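Local atomic coordinates of major Capsid Protein VP1 (Chimpanzee polyomavirus Bob, PDB entry 6Y9I), a protein that forms the pentameric major capsomers of the polyomavirus shell and, as in related viruses, probably carries the surface that engages glycan receptors. Residues G37-K40 against S46-I49; Q125-M130 against R273-P278. One frame throughout, in Å; residues are numbered along the deposited sequence.

Contact 1: residues G37-K40 against S46-I49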
# COMPACT_ATOMS: atom_id res chain seq x y z
N GLY A 37 -15.89 -37.35 -10.66
CA GLY A 37 -17.35 -37.15 -10.57
C GLY A 37 -17.83 -36.09 -11.54
O GLY A 37 -16.98 -35.53 -12.30
N ASP A 38 -19.13 -35.80 -11.52
CA ASP A 38 -19.80 -35.00 -12.58
C ASP A 38 -19.07 -33.66 -12.74
O ASP A 38 -19.02 -33.16 -13.87
CB ASP A 38 -21.28 -34.75 -12.26
N LYS A 39 -18.53 -33.10 -11.66
CA LYS A 39 -18.12 -31.67 -11.63
C LYS A 39 -16.59 -31.56 -11.68
O LYS A 39 -16.09 -30.46 -11.37
CB LYS A 39 -18.70 -30.99 -10.39
CG LYS A 39 -20.22 -31.03 -10.31
CD LYS A 39 -20.82 -30.17 -9.24
CE LYS A 39 -22.32 -30.07 -9.36
NZ LYS A 39 -22.73 -29.37 -10.61
N LYS A 40 -15.90 -32.62 -12.07
CA LYS A 40 -14.41 -32.71 -12.06
C LYS A 40 -13.74 -31.58 -12.86
O LYS A 40 -12.60 -31.23 -12.52
CB LYS A 40 -13.95 -34.06 -12.64
CG LYS A 40 -14.44 -34.33 -14.06
CD LYS A 40 -13.58 -35.27 -14.86
CE LYS A 40 -13.57 -36.67 -14.29
NZ LYS A 40 -12.53 -37.49 -14.96
N SER A 46 -15.05 -23.19 -6.76
CA SER A 46 -16.36 -23.45 -6.13
C SER A 46 -17.36 -23.76 -7.24
O SER A 46 -17.08 -23.45 -8.44
CB SER A 46 -16.84 -22.29 -5.28
OG SER A 46 -17.18 -21.17 -6.09
N GLU A 47 -18.51 -24.31 -6.85
CA GLU A 47 -19.72 -24.29 -7.70
C GLU A 47 -20.12 -22.83 -7.88
O GLU A 47 -19.73 -21.98 -7.06
CB GLU A 47 -20.85 -25.11 -7.08
CG GLU A 47 -22.13 -25.09 -7.89
CD GLU A 47 -21.95 -25.68 -9.27
OE1 GLU A 47 -22.29 -26.86 -9.43
OE2 GLU A 47 -21.48 -24.96 -10.18
N VAL A 48 -20.91 -22.55 -8.92
CA VAL A 48 -21.40 -21.17 -9.21
C VAL A 48 -22.24 -20.68 -8.03
O VAL A 48 -22.99 -21.48 -7.46
CB VAL A 48 -22.16 -21.16 -10.54
CG1 VAL A 48 -22.69 -19.78 -10.83
CG2 VAL A 48 -21.31 -21.66 -11.69
N ILE A 49 -22.14 -19.39 -7.70
CA ILE A 49 -22.92 -18.71 -6.63
C ILE A 49 -23.69 -17.53 -7.21
O ILE A 49 -23.09 -16.66 -7.91
CB ILE A 49 -22.01 -18.27 -5.47
CG1 ILE A 49 -21.13 -19.40 -4.96
CG2 ILE A 49 -22.84 -17.67 -4.36
CD1 ILE A 49 -19.85 -18.92 -4.36

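Contact 2: residues Q125-M130 against R273-P278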
# COMPACT_ATOMS: atom_id res chain seq x y z
N GLN A 125 -12.37 -11.46 -18.49
CA GLN A 125 -11.98 -10.93 -17.16
C GLN A 125 -11.10 -12.01 -16.54
O GLN A 125 -11.43 -13.18 -16.61
CB GLN A 125 -13.19 -10.63 -16.28
CG GLN A 125 -13.71 -9.22 -16.42
CD GLN A 125 -14.98 -9.09 -15.63
OE1 GLN A 125 -15.09 -9.61 -14.52
NE2 GLN A 125 -15.95 -8.40 -16.20
N PRO A 126 -9.94 -11.64 -15.98
CA PRO A 126 -9.09 -12.59 -15.29
C PRO A 126 -9.61 -12.83 -13.87
O PRO A 126 -10.52 -12.14 -13.44
CB PRO A 126 -7.75 -11.86 -15.24
CG PRO A 126 -8.20 -10.39 -15.02
CD PRO A 126 -9.42 -10.25 -15.91
N ILE A 127 -9.02 -13.77 -13.16
CA ILE A 127 -9.28 -13.95 -11.71
C ILE A 127 -8.99 -12.61 -11.01
O ILE A 127 -7.92 -12.03 -11.21
CB ILE A 127 -8.47 -15.12 -11.12
CG1 ILE A 127 -8.77 -16.43 -11.85
CG2 ILE A 127 -8.72 -15.24 -9.63
CD1 ILE A 127 -10.20 -16.91 -11.72
N GLU A 128 -9.97 -12.12 -10.24
CA GLU A 128 -9.82 -10.92 -9.38
C GLU A 128 -10.83 -10.98 -8.23
O GLU A 128 -11.64 -11.91 -8.18
CB GLU A 128 -9.95 -9.66 -10.23
CG GLU A 128 -11.26 -9.51 -10.99
CD GLU A 128 -11.26 -8.33 -11.97
OE1 GLU A 128 -10.15 -7.84 -12.31
OE2 GLU A 128 -12.36 -7.86 -12.37
N GLY A 129 -10.79 -10.01 -7.35
CA GLY A 129 -11.77 -9.91 -6.26
C GLY A 129 -11.22 -10.54 -4.99
O GLY A 129 -9.99 -10.58 -4.85
N MET A 130 -12.10 -10.99 -4.11
CA MET A 130 -11.71 -11.30 -2.71
C MET A 130 -10.60 -12.35 -2.68
O MET A 130 -10.62 -13.34 -3.46
CB MET A 130 -12.89 -11.73 -1.84
CG MET A 130 -13.73 -12.82 -2.43
SD MET A 130 -15.45 -12.34 -2.32
CE MET A 130 -15.61 -11.36 -3.80
N ARG A 273 -17.50 -18.12 -9.62
CA ARG A 273 -16.86 -19.21 -8.86
C ARG A 273 -15.61 -18.64 -8.17
O ARG A 273 -14.85 -17.93 -8.81
CB ARG A 273 -16.42 -20.36 -9.77
CG ARG A 273 -17.47 -20.98 -10.68
CD ARG A 273 -16.82 -22.05 -11.54
NE ARG A 273 -17.79 -22.70 -12.41
CZ ARG A 273 -18.43 -23.84 -12.16
NH1 ARG A 273 -18.23 -24.50 -11.02
NH2 ARG A 273 -19.28 -24.33 -13.04
N TYR A 274 -15.38 -19.04 -6.92
CA TYR A 274 -14.08 -18.84 -6.25
C TYR A 274 -13.03 -19.72 -6.93
O TYR A 274 -13.35 -20.83 -7.35
CB TYR A 274 -14.21 -19.18 -4.77
CG TYR A 274 -15.14 -18.30 -3.98
CD1 TYR A 274 -14.77 -17.02 -3.57
CD2 TYR A 274 -16.40 -18.75 -3.59
CE1 TYR A 274 -15.61 -16.21 -2.83
CE2 TYR A 274 -17.23 -17.97 -2.80
CZ TYR A 274 -16.84 -16.70 -2.43
OH TYR A 274 -17.69 -15.92 -1.68
N ARG A 275 -11.80 -19.23 -7.01
CA ARG A 275 -10.61 -20.01 -7.43
C ARG A 275 -9.62 -20.05 -6.26
O ARG A 275 -9.36 -18.99 -5.66
CB ARG A 275 -10.04 -19.37 -8.70
CG ARG A 275 -8.75 -19.97 -9.22
CD ARG A 275 -8.77 -21.48 -9.40
NE ARG A 275 -7.56 -21.95 -10.03
CZ ARG A 275 -7.07 -23.20 -9.92
NH1 ARG A 275 -7.68 -24.10 -9.18
NH2 ARG A 275 -5.98 -23.57 -10.56
N GLY A 276 -9.11 -21.24 -5.92
CA GLY A 276 -8.05 -21.44 -4.92
C GLY A 276 -6.79 -22.01 -5.55
O GLY A 276 -6.89 -22.64 -6.61
N LEU A 277 -5.64 -21.84 -4.90
CA LEU A 277 -4.37 -22.44 -5.34
C LEU A 277 -3.82 -23.32 -4.23
O LEU A 277 -4.11 -23.12 -3.05
CB LEU A 277 -3.37 -21.35 -5.74
CG LEU A 277 -3.75 -20.58 -7.01
CD1 LEU A 277 -2.81 -19.41 -7.27
CD2 LEU A 277 -3.79 -21.51 -8.20
N PRO A 278 -3.02 -24.34 -4.59
CA PRO A 278 -2.34 -25.18 -3.61
C PRO A 278 -1.27 -24.39 -2.84
O PRO A 278 -0.66 -23.45 -3.40
CB PRO A 278 -1.69 -26.29 -4.44
CG PRO A 278 -1.66 -25.79 -5.87
CD PRO A 278 -2.71 -24.70 -5.98

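Contact 1: residues G37-K40 against S46-I49
K39 and E47 meet through a salt bridge, K39 NZ lying 2.8 Å from E47 OE1 and approaching that oxygen almost along its C-O axis. The second carboxylate oxygen is used differently: E47 OE2 accepts the backbone N-H of V48 at 2.8 Å through the anti lone pair, in a bond of 161° at the hydrogen. This inward bond should fix the rotation of the carboxylate, so that OE1 is turned to the lysine. The glutamate gets there by a bend at chi2 (61°), which folds the carboxylate back beside its own backbone. Both segments belong to the long loop between strands 8-26 and 68-73 of the VP1 jelly roll, and residues 37-40 form a type I beta turn closed by the bond from K40 N to G37 O. From this turn K39 reaches out nearly extended and bends only at chi4 (-66°), crossing E47 at about a right angle. A lysine suits the place, since its flexible chain spans backbones whose CA atoms, in K39 and E47, remain 8.5 Å apart. Packing is slight: K39 CE passes 3.2 Å from E47 OE1 as part of the ion-pair approach, and both side chains also touch I62.

Contact 2: residues Q125-M130 against R273-P278
M130 and Y274 meet at the edge of the tyrosine ring, where M130 CG lies near the ring plane and 3.9 Å from Y274 CE1. The sulfur adds a Met-aromatic contact: M130 SD is 5.3 Å from the ring centroid and 79° off the ring normal, so it too addresses the edge. With CG set between the backbone N and the carbonyl carbon (chi1 51°) and further bends beyond, the unbranched, pliable thioether of M130 can bring both CG and SD to one ring atom, CE1. Nearby I127 sends its delta methyl to the arginine stem, I127 CD1 resting 3.9 Å from R275 CB. The aliphatic start of R275 thus serves as an apolar surface, while its guanidinium leads away to G44 O and to Q181 O of a neighbouring subunit. Y274 likewise divides its roles, with its hydroxyl hydrogen-bonded to I105 O of another subunit and its ring packed on I260 and V263.

These two buried patches, M130 on Y274 and I127 on R275, are the close-packed part. Between them the partly exposed E128 turns aside, E128 OE2 hydrogen-bonding to N223 ND2 instead of reaching strand 272-291. G129, between E128 and M130, has phi 95°, and at its backbone angles a CB would be jammed against the carbonyl O of E128. Side chains of the loop before strand 131-138 thus pack on those of strand 272-291, a connecting loop set against the antiparallel jelly-roll sheet of VP1 at the pentamer's subunit interfaces.

The two contacts share a side of the chain, their centres about 15 Å apart, but differ in burial and chemistry. Contact 1 lies at the surface within one loop and rests on charge, whereas contact 2 is buried and joins segments distant in sequence by apolar and sulfur-aromatic packing. Strand 272-291 connects them. S46 OG is probably hydrogen-bonded to Y274 N at 2.9 Å, and S46 O to R273 NH1, so the loop of residues 46-49 lies along the strand that presents Y274 and R275 to residues 125-130. I49 also packs on the Y274 ring. Both regions touch neighbouring subunits, with contact 2 the more deeply engaged.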